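Side-chain contacts in hydrolase (Burkholderia cenocepacia, PDB 4QKU), which probably hydrolyses fumarylacetoacetate to fumarate and acetoacetate, the last step of phenylalanine and tyrosine breakdown, as a metal-dependent member of the FAH family: residues A110-S113 with T118-D121; P145-F150 with L254-A259; I221-G226 with S336-N341. All coordinates share one frame; numbering follows the deposited sequence.

Interaction 1. Residues A110-S113 with T118-D121; sequences ALFS and TLRD
The Phe112 ring meets Leu119 obliquely at its outer end, where Leu119 CD2 lies 3.6 Å from both Phe112 CE1 and Phe112 CZ; the ring also meets that of Trp26, the two planes about 30° apart. On the other segment the Arg120 guanidinium receives the Asp121 carboxylate at its edge and in its plane. This is a side-on salt bridge within one segment, NE and NH2 taking one oxygen each, Arg120 NE to Asp121 OD1 being 2.8 Å, yet both oxygens are approached from above the carboxylate plane. Leu111 crosses Leu119 at about a right angle. With CG anti to the backbone N (chi1 -166°), Leu111 sends CD2 to within 4.0 Å of Leu119 CD2, while its CD1 lies 4.1 Å from Thr118 CB. The polar end of Thr118 turns instead to Asp116. One water spans the backbones, donating to Leu111 O at 2.8 Å and accepting from Leu119 N at 2.7 Å; Leu111 O also takes a bond from Trp26 NE1. Leu70 of helix 67-72 touches both leucines, and helix 123-129 packs on Leu119. A small apolar core thus closes the turn between helix 98-111 and the short, weakly bonded helix 117-120, in the fumarylacetoacetase N-terminal family region.

Interaction 2. Residues P145-F150 with L254-A259; sequences PGYTDF and LNDWSA. With NA (sodium ion), chain H.
Tyr147 sets its phenol end against the two methyls of Leu254, its OH 3.7 Å from Leu254 CD2 and its CE1 4.0 Å from Leu254 CD1. The two side chains come from opposite directions, and the leucine meets the ring obliquely. This is the buried metal centre of the FAH fold. Strands 147-150 and 248-259 belong to one mixed sheet but are separated in it by strands 368-370 and 219-229; their side chains meet across the curl of the sheet, the CA atoms of Asp149 and Asp256 being 9.0 Å apart. Asp256 holds the sodium ion through OD1 at 2.4 Å and Trp257 through its carbonyl O; Lys276, Ala279 and Thr280 complete the site. The Asp256 carboxylate stands almost perpendicular to the Tyr147 ring, the planes 88° apart. A water joins the two, 2.8 Å from Tyr147 OH, and donates weakly to Asp256 OD1, the same oxygen that binds the metal.

Asp149 enters from the next inward-facing position of its strand. Its CG, anti to the backbone N (chi1 -164°), carries OD2 to 3.2 Å from Asp256 OD2, the carboxylate planes steeply inclined. Both atoms are acceptors, so like charges meet, and Glu224 and Glu222 add further carboxylates. Such a cluster would suit a divalent cation, consistent with the predicted calcium ligands Asp149, Glu222, Glu224 and Asp256. Asp256 centres an inverse gamma turn, closed by a weak bond from Trp257 N to Asn255 O. Its own carbonyl O accepts from Ser258 OG at 2.8 Å, the donor tilted 22° from the carbonyl plane.

Interaction 3. Residues I221-G226 with S336-N341; sequences IELETG and SICRTN
Leu223 makes the direct contact with one methyl: its CD2 lies 3.6 Å from Thr340 CG2 and 3.8 Å from Cys338 SG. The cysteine and threonine stand two residues apart on strand 335-341, both with CB directed at the other segment, and the leucine methyl touches both. The side chains of Leu223 and Thr340 run antiparallel and pass alongside, methyl against methyl. Thr340 OG1 is anti to the backbone N (chi1 -168°), which leaves CG2 flanked by backbone on both sides and presents this methyl to the leucine. The SG of Cys338, likewise anti to its backbone N at chi1 174°, meets the methyl as an apolar neighbour.

Farther out, Leu322 and Val324 of strand 317-327 and Leu415 of strand 412-421 also touch Leu223, while Ile374 packs on Thr340. Strand 335-341 pairs antiparallel with strand 317-327, and Ile337 and Cys338 both face Val324 in a classic beta bulge. Beyond the apolar layer Arg339, whose CB points away from the 221-226 segment, turns back along its own strand: NE donates to Ser336 OG at 2.8 Å, with that oxygen tilted 21° from the guanidinium plane. Ser336 OG is also hydrogen-bonded to Glu323 OE2.

The other side of strand 219-229 faces the metal site. Glu222 and Glu224, which flank Leu223 in sequence, are predicted calcium ligands; Glu222 forms salt bridges to Lys276 and Arg260, and Glu224 OE1 accepts from Gly372 N. The arrangement is face-to-face packing of two mixed beta-sheets in the C-terminal FAH domain, with an apolar interface on one side of the strand and the acidic site on the other.

Interactions 2 and 3 belong to one core, with centres about 14 Å apart, whereas interaction 1 lies in the N-terminal family region, its centre about 39 Å from that of interaction 2 and about 36 Å from that of interaction 3. Neighbouring strands 219-229 and 248-259 join the two core contacts: Leu254 N lies 2.9 Å from Glu224 O, a probable hydrogen bond. The acidic cluster is shared too, with Asp149 OD1 2.6 Å from Glu224 OE1. Interaction 2 mixes a tyrosine-leucine contact with carboxylates and a metal; interaction 3 is apolar between sheets. Interaction 1, mainly apolar between short helices, is also buried but peripheral, with one exposed threonine at its margin and a bridging water.

Interaction 1. Residues A110-S113 with T118-D121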
loop_
_atom_site.group_PDB
_atom_site.type_symbol
_atom_site.label_atom_id
_atom_site.label_comp_id
_atom_site.label_asym_id
_atom_site.label_seq_id
_atom_site.Cartn_x
_atom_site.Cartn_y
_atom_site.Cartn_z
ATOM N N ALA B 110 -5.989 -17.793 32.448
ATOM C CA ALA B 110 -6.003 -18.136 33.870
ATOM C C ALA B 110 -7.168 -17.473 34.558
ATOM O O ALA B 110 -7.913 -18.089 35.268
ATOM C CB ALA B 110 -4.691 -17.732 34.528
ATOM N N LEU B 111 -7.349 -16.206 34.283
ATOM C CA LEU B 111 -8.415 -15.425 34.915
ATOM C C LEU B 111 -9.832 -15.901 34.576
ATOM O O LEU B 111 -10.724 -15.856 35.428
ATOM C CB LEU B 111 -8.261 -13.954 34.521
ATOM C CG LEU B 111 -9.095 -12.988 35.365
ATOM C CD1 LEU B 111 -8.626 -13.013 36.824
ATOM C CD2 LEU B 111 -9.049 -11.586 34.784
ATOM N N PHE B 112 -10.035 -16.344 33.335
ATOM C CA PHE B 112 -11.366 -16.699 32.872
ATOM C C PHE B 112 -11.616 -18.171 32.905
ATOM O O PHE B 112 -12.680 -18.616 32.505
ATOM C CB PHE B 112 -11.632 -16.126 31.480
ATOM C CG PHE B 112 -11.819 -14.641 31.483
ATOM C CD1 PHE B 112 -13.024 -14.095 31.877
ATOM C CD2 PHE B 112 -10.775 -13.794 31.151
ATOM C CE1 PHE B 112 -13.208 -12.729 31.924
ATOM C CE2 PHE B 112 -10.947 -12.426 31.192
ATOM C CZ PHE B 112 -12.176 -11.891 31.579
ATOM N N SER B 113 -10.643 -18.922 33.421
ATOM C CA SER B 113 -10.822 -20.338 33.728
ATOM C C SER B 113 -11.869 -20.546 34.827
ATOM O O SER B 113 -11.850 -19.867 35.867
ATOM C CB SER B 113 -9.511 -20.960 34.188
ATOM O OG SER B 113 -8.712 -21.290 33.094
ATOM N N THR B 118 -11.406 -14.949 41.184
ATOM C CA THR B 118 -10.993 -13.557 41.324
ATOM C C THR B 118 -11.923 -12.568 40.636
ATOM O O THR B 118 -12.454 -11.665 41.278
ATOM C CB THR B 118 -9.549 -13.365 40.808
ATOM O OG1 THR B 118 -8.669 -14.286 41.481
ATOM C CG2 THR B 118 -9.067 -11.943 41.045
ATOM N N LEU B 119 -12.122 -12.720 39.332
ATOM C CA LEU B 119 -13.054 -11.866 38.605
ATOM C C LEU B 119 -14.467 -12.448 38.558
ATOM O O LEU B 119 -15.448 -11.719 38.594
ATOM C CB LEU B 119 -12.557 -11.621 37.188
ATOM C CG LEU B 119 -13.498 -10.802 36.294
ATOM C CD1 LEU B 119 -13.813 -9.444 36.907
ATOM C CD2 LEU B 119 -12.892 -10.653 34.899
ATOM N N ARG B 120 -14.574 -13.763 38.496
ATOM C CA ARG B 120 -15.882 -14.420 38.385
ATOM C C ARG B 120 -16.859 -14.040 39.494
ATOM O O ARG B 120 -18.014 -13.746 39.234
ATOM C CB ARG B 120 -15.664 -15.922 38.383
ATOM C CG ARG B 120 -16.911 -16.754 38.373
ATOM C CD ARG B 120 -16.609 -18.179 38.784
ATOM N NE ARG B 120 -16.331 -18.289 40.222
ATOM C CZ ARG B 120 -15.624 -19.270 40.798
ATOM N NH1 ARG B 120 -15.073 -20.260 40.079
ATOM N NH2 ARG B 120 -15.466 -19.270 42.109
ATOM N N ASP B 121 -16.376 -14.012 40.722
ATOM C CA ASP B 121 -17.232 -13.729 41.876
ATOM C C ASP B 121 -17.301 -12.249 42.263
ATOM O O ASP B 121 -17.925 -11.899 43.263
ATOM C CB ASP B 121 -16.764 -14.564 43.058
ATOM C CG ASP B 121 -17.009 -16.034 42.857
ATOM O OD1 ASP B 121 -17.606 -16.403 41.829
ATOM O OD2 ASP B 121 -16.633 -16.829 43.749
HETATM O O HOH W 1 -11.751 -14.982 37.875
#

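Interaction 2. Residues P145-F150 with L254-A259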
loop_
_atom_site.group_PDB
_atom_site.type_symbol
_atom_site.label_atom_id
_atom_site.label_comp_id
_atom_site.label_asym_id
_atom_site.label_seq_id
_atom_site.Cartn_x
_atom_site.Cartn_y
_atom_site.Cartn_z
ATOM N N PRO B 145 -0.530 -0.772 7.371
ATOM C CA PRO B 145 0.415 0.047 6.633
ATOM C C PRO B 145 0.516 -0.403 5.179
ATOM O O PRO B 145 0.662 0.428 4.294
ATOM C CB PRO B 145 1.738 -0.179 7.384
ATOM C CG PRO B 145 1.332 -0.710 8.708
ATOM C CD PRO B 145 0.164 -1.579 8.374
ATOM N N GLY B 146 0.468 -1.702 4.947
ATOM C CA GLY B 146 0.519 -2.232 3.591
ATOM C C GLY B 146 -0.335 -3.482 3.513
ATOM O O GLY B 146 -0.549 -4.126 4.507
ATOM N N TYR B 147 -0.829 -3.782 2.318
ATOM C CA TYR B 147 -1.641 -4.944 2.063
ATOM C C TYR B 147 -1.127 -5.607 0.791
ATOM O O TYR B 147 -1.103 -5.002 -0.263
ATOM C CB TYR B 147 -3.109 -4.561 1.928
ATOM C CG TYR B 147 -4.010 -5.563 1.223
ATOM C CD1 TYR B 147 -3.923 -6.927 1.487
ATOM C CD2 TYR B 147 -5.026 -5.119 0.359
ATOM C CE1 TYR B 147 -4.770 -7.833 0.877
ATOM C CE2 TYR B 147 -5.883 -6.026 -0.263
ATOM C CZ TYR B 147 -5.752 -7.383 -0.001
ATOM O OH TYR B 147 -6.600 -8.280 -0.647
ATOM N N THR B 148 -0.672 -6.849 0.939
ATOM C CA THR B 148 -0.168 -7.637 -0.143
ATOM C C THR B 148 -1.096 -8.800 -0.282
ATOM O O THR B 148 -1.616 -9.267 0.714
ATOM C CB THR B 148 1.225 -8.167 0.199
ATOM O OG1 THR B 148 2.025 -7.077 0.672
ATOM C CG2 THR B 148 1.857 -8.822 -0.997
ATOM N N ASP B 149 -1.294 -9.259 -1.506
ATOM C CA ASP B 149 -2.205 -10.333 -1.781
ATOM C C ASP B 149 -1.563 -11.371 -2.708
ATOM O O ASP B 149 -1.078 -11.026 -3.789
ATOM C CB ASP B 149 -3.513 -9.818 -2.404
ATOM C CG ASP B 149 -4.647 -10.856 -2.348
ATOM O OD1 ASP B 149 -4.531 -11.821 -1.581
ATOM O OD2 ASP B 149 -5.680 -10.668 -3.041
ATOM N N PHE B 150 -1.566 -12.634 -2.260
ATOM C CA PHE B 150 -0.884 -13.669 -2.961
ATOM C C PHE B 150 -1.815 -14.439 -3.873
ATOM O O PHE B 150 -2.852 -13.947 -4.260
ATOM C CB PHE B 150 -0.126 -14.535 -1.975
ATOM C CG PHE B 150 1.066 -13.838 -1.381
ATOM C CD1 PHE B 150 2.305 -13.929 -1.983
ATOM C CD2 PHE B 150 0.930 -13.045 -0.243
ATOM C CE1 PHE B 150 3.401 -13.274 -1.444
ATOM C CE2 PHE B 150 2.024 -12.376 0.290
ATOM C CZ PHE B 150 3.262 -12.497 -0.315
ATOM N N LEU B 254 -10.796 -12.882 4.802
ATOM C CA LEU B 254 -10.567 -11.795 3.858
ATOM C C LEU B 254 -11.383 -12.015 2.585
ATOM O O LEU B 254 -11.214 -13.011 1.910
ATOM C CB LEU B 254 -9.076 -11.697 3.545
ATOM C CG LEU B 254 -8.561 -10.502 2.701
ATOM C CD1 LEU B 254 -7.093 -10.253 2.990
ATOM C CD2 LEU B 254 -8.718 -10.730 1.207
ATOM N N ASN B 255 -12.283 -11.070 2.298
ATOM C CA ASN B 255 -13.054 -11.086 1.103
ATOM C C ASN B 255 -12.478 -10.042 0.190
ATOM O O ASN B 255 -12.635 -8.847 0.420
ATOM C CB ASN B 255 -14.523 -10.789 1.389
ATOM C CG ASN B 255 -15.399 -10.984 0.161
ATOM O OD1 ASN B 255 -14.899 -11.181 -0.959
ATOM N ND2 ASN B 255 -16.711 -10.933 0.362
ATOM N N ASP B 256 -11.805 -10.505 -0.860
ATOM C CA ASP B 256 -11.213 -9.597 -1.816
ATOM C C ASP B 256 -12.199 -9.364 -2.928
ATOM O O ASP B 256 -12.078 -9.947 -4.012
ATOM C CB ASP B 256 -9.902 -10.107 -2.386
ATOM C CG ASP B 256 -9.264 -9.097 -3.348
ATOM O OD1 ASP B 256 -9.604 -7.892 -3.264
ATOM O OD2 ASP B 256 -8.463 -9.497 -4.209
ATOM N N TRP B 257 -13.167 -8.498 -2.656
ATOM C CA TRP B 257 -14.195 -8.198 -3.633
ATOM C C TRP B 257 -13.558 -7.836 -4.948
ATOM O O TRP B 257 -12.608 -7.046 -4.978
ATOM C CB TRP B 257 -15.050 -7.027 -3.182
ATOM C CG TRP B 257 -15.670 -7.136 -1.812
ATOM C CD1 TRP B 257 -15.185 -6.600 -0.637
ATOM C CD2 TRP B 257 -16.883 -7.777 -1.485
ATOM N NE1 TRP B 257 -16.030 -6.887 0.381
ATOM C CE2 TRP B 257 -17.096 -7.588 -0.113
ATOM C CE3 TRP B 257 -17.847 -8.464 -2.229
ATOM C CZ2 TRP B 257 -18.215 -8.074 0.532
ATOM C CZ3 TRP B 257 -18.971 -8.932 -1.588
ATOM C CH2 TRP B 257 -19.139 -8.748 -0.216
ATOM N N SER B 258 -14.091 -8.393 -6.029
ATOM C CA SER B 258 -13.516 -8.244 -7.366
ATOM C C SER B 258 -14.586 -7.908 -8.404
ATOM O O SER B 258 -15.657 -8.520 -8.406
ATOM C CB SER B 258 -12.867 -9.550 -7.756
ATOM O OG SER B 258 -11.912 -9.954 -6.794
ATOM N N ALA B 259 -14.326 -6.925 -9.261
ATOM C CA ALA B 259 -15.206 -6.648 -10.389
ATOM C C ALA B 259 -14.617 -7.270 -11.648
ATOM O O ALA B 259 -13.683 -6.720 -12.226
ATOM C CB ALA B 259 -15.380 -5.156 -10.563
HETATM NA NA NA H . -11.133 -6.059 -3.291
HETATM O O HOH W 2 -6.961 -6.999 -3.055
#

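Interaction 3. Residues I221-G226 with S336-N341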
loop_
_atom_site.group_PDB
_atom_site.type_symbol
_atom_site.label_atom_id
_atom_site.label_comp_id
_atom_site.label_asym_id
_atom_site.label_seq_id
_atom_site.Cartn_x
_atom_site.Cartn_y
_atom_site.Cartn_z
ATOM N N ILE B 221 -17.014 -12.248 -5.139
ATOM C CA ILE B 221 -16.245 -12.389 -3.912
ATOM C C ILE B 221 -14.975 -13.101 -4.219
ATOM O O ILE B 221 -14.802 -13.647 -5.311
ATOM C CB ILE B 221 -17.010 -13.183 -2.841
ATOM C CG1 ILE B 221 -17.516 -14.537 -3.372
ATOM C CG2 ILE B 221 -18.188 -12.378 -2.358
ATOM C CD1 ILE B 221 -16.819 -15.696 -2.736
ATOM N N GLU B 222 -14.059 -13.063 -3.260
ATOM C CA GLU B 222 -12.889 -13.947 -3.288
ATOM C C GLU B 222 -12.612 -14.413 -1.875
ATOM O O GLU B 222 -12.178 -13.625 -1.030
ATOM C CB GLU B 222 -11.680 -13.224 -3.865
ATOM C CG GLU B 222 -11.698 -13.082 -5.388
ATOM C CD GLU B 222 -10.308 -12.945 -5.980
ATOM O OE1 GLU B 222 -10.070 -13.581 -7.035
ATOM O OE2 GLU B 222 -9.458 -12.221 -5.388
ATOM N N LEU B 223 -12.925 -15.684 -1.618
ATOM C CA LEU B 223 -12.623 -16.314 -0.332
ATOM C C LEU B 223 -11.103 -16.464 -0.084
ATOM O O LEU B 223 -10.409 -17.121 -0.837
ATOM C CB LEU B 223 -13.281 -17.691 -0.235
ATOM C CG LEU B 223 -12.867 -18.589 0.939
ATOM C CD1 LEU B 223 -13.210 -17.974 2.288
ATOM C CD2 LEU B 223 -13.557 -19.928 0.770
ATOM N N GLU B 224 -10.627 -15.831 0.978
ATOM C CA GLU B 224 -9.226 -15.823 1.326
ATOM C C GLU B 224 -9.102 -15.711 2.822
ATOM O O GLU B 224 -10.082 -15.406 3.519
ATOM C CB GLU B 224 -8.480 -14.588 0.727
ATOM C CG GLU B 224 -8.711 -14.293 -0.749
ATOM C CD GLU B 224 -7.723 -13.284 -1.309
ATOM O OE1 GLU B 224 -6.627 -13.110 -0.719
ATOM O OE2 GLU B 224 -8.012 -12.686 -2.379
ATOM N N THR B 225 -7.894 -15.963 3.298
ATOM C CA THR B 225 -7.485 -15.533 4.616
ATOM C C THR B 225 -6.299 -14.587 4.467
ATOM O O THR B 225 -5.601 -14.560 3.448
ATOM C CB THR B 225 -6.962 -16.700 5.492
ATOM O OG1 THR B 225 -5.769 -17.221 4.908
ATOM C CG2 THR B 225 -7.995 -17.837 5.646
ATOM N N GLY B 226 -6.078 -13.792 5.494
ATOM C CA GLY B 226 -4.958 -12.890 5.477
ATOM C C GLY B 226 -4.293 -12.953 6.807
ATOM O O GLY B 226 -4.956 -13.140 7.819
ATOM N N SER B 336 -25.309 -21.707 1.195
ATOM C CA SER B 336 -23.915 -22.124 1.245
ATOM C C SER B 336 -23.429 -22.379 -0.183
ATOM O O SER B 336 -23.942 -23.253 -0.862
ATOM C CB SER B 336 -23.772 -23.408 2.068
ATOM O OG SER B 336 -22.471 -23.980 1.958
ATOM N N ILE B 337 -22.464 -21.601 -0.656
ATOM C CA ILE B 337 -22.014 -21.738 -2.034
ATOM C C ILE B 337 -20.620 -22.325 -2.154
ATOM O O ILE B 337 -20.220 -22.753 -3.230
ATOM C CB ILE B 337 -22.116 -20.394 -2.799
ATOM C CG1 ILE B 337 -21.168 -19.337 -2.204
ATOM C CG2 ILE B 337 -23.550 -19.881 -2.791
ATOM C CD1 ILE B 337 -21.047 -18.065 -3.027
ATOM N N CYS B 338 -19.855 -22.312 -1.070
ATOM C CA CYS B 338 -18.484 -22.825 -1.108
ATOM C C CYS B 338 -18.128 -23.419 0.232
ATOM O O CYS B 338 -18.365 -22.809 1.269
ATOM C CB CYS B 338 -17.484 -21.716 -1.457
ATOM S SG CYS B 338 -15.740 -22.228 -1.348
ATOM N N ARG B 339 -17.587 -24.626 0.209
ATOM C CA ARG B 339 -16.998 -25.226 1.385
ATOM C C ARG B 339 -15.609 -25.661 0.995
ATOM O O ARG B 339 -15.427 -26.406 0.035
ATOM C CB ARG B 339 -17.825 -26.429 1.854
ATOM C CG ARG B 339 -18.955 -26.084 2.816
ATOM C CD ARG B 339 -20.265 -26.841 2.503
ATOM N NE ARG B 339 -21.003 -26.244 1.363
ATOM C CZ ARG B 339 -21.410 -26.868 0.247
ATOM N NH1 ARG B 339 -21.170 -28.152 0.023
ATOM N NH2 ARG B 339 -22.064 -26.165 -0.678
ATOM N N THR B 340 -14.612 -25.204 1.718
ATOM C CA THR B 340 -13.269 -25.640 1.398
ATOM C C THR B 340 -12.424 -25.598 2.677
ATOM O O THR B 340 -12.973 -25.477 3.791
ATOM C CB THR B 340 -12.684 -24.815 0.205
ATOM O OG1 THR B 340 -11.493 -25.432 -0.272
ATOM C CG2 THR B 340 -12.397 -23.346 0.599
ATOM N N ASN B 341 -11.108 -25.713 2.529
ATOM C CA ASN B 341 -10.222 -25.678 3.678
ATOM C C ASN B 341 -8.908 -24.984 3.341
ATOM O O ASN B 341 -8.393 -25.128 2.225
ATOM C CB ASN B 341 -9.973 -27.110 4.186
ATOM C CG ASN B 341 -9.324 -27.144 5.570
ATOM O OD1 ASN B 341 -8.183 -26.740 5.757
ATOM N ND2 ASN B 341 -10.055 -27.643 6.545
#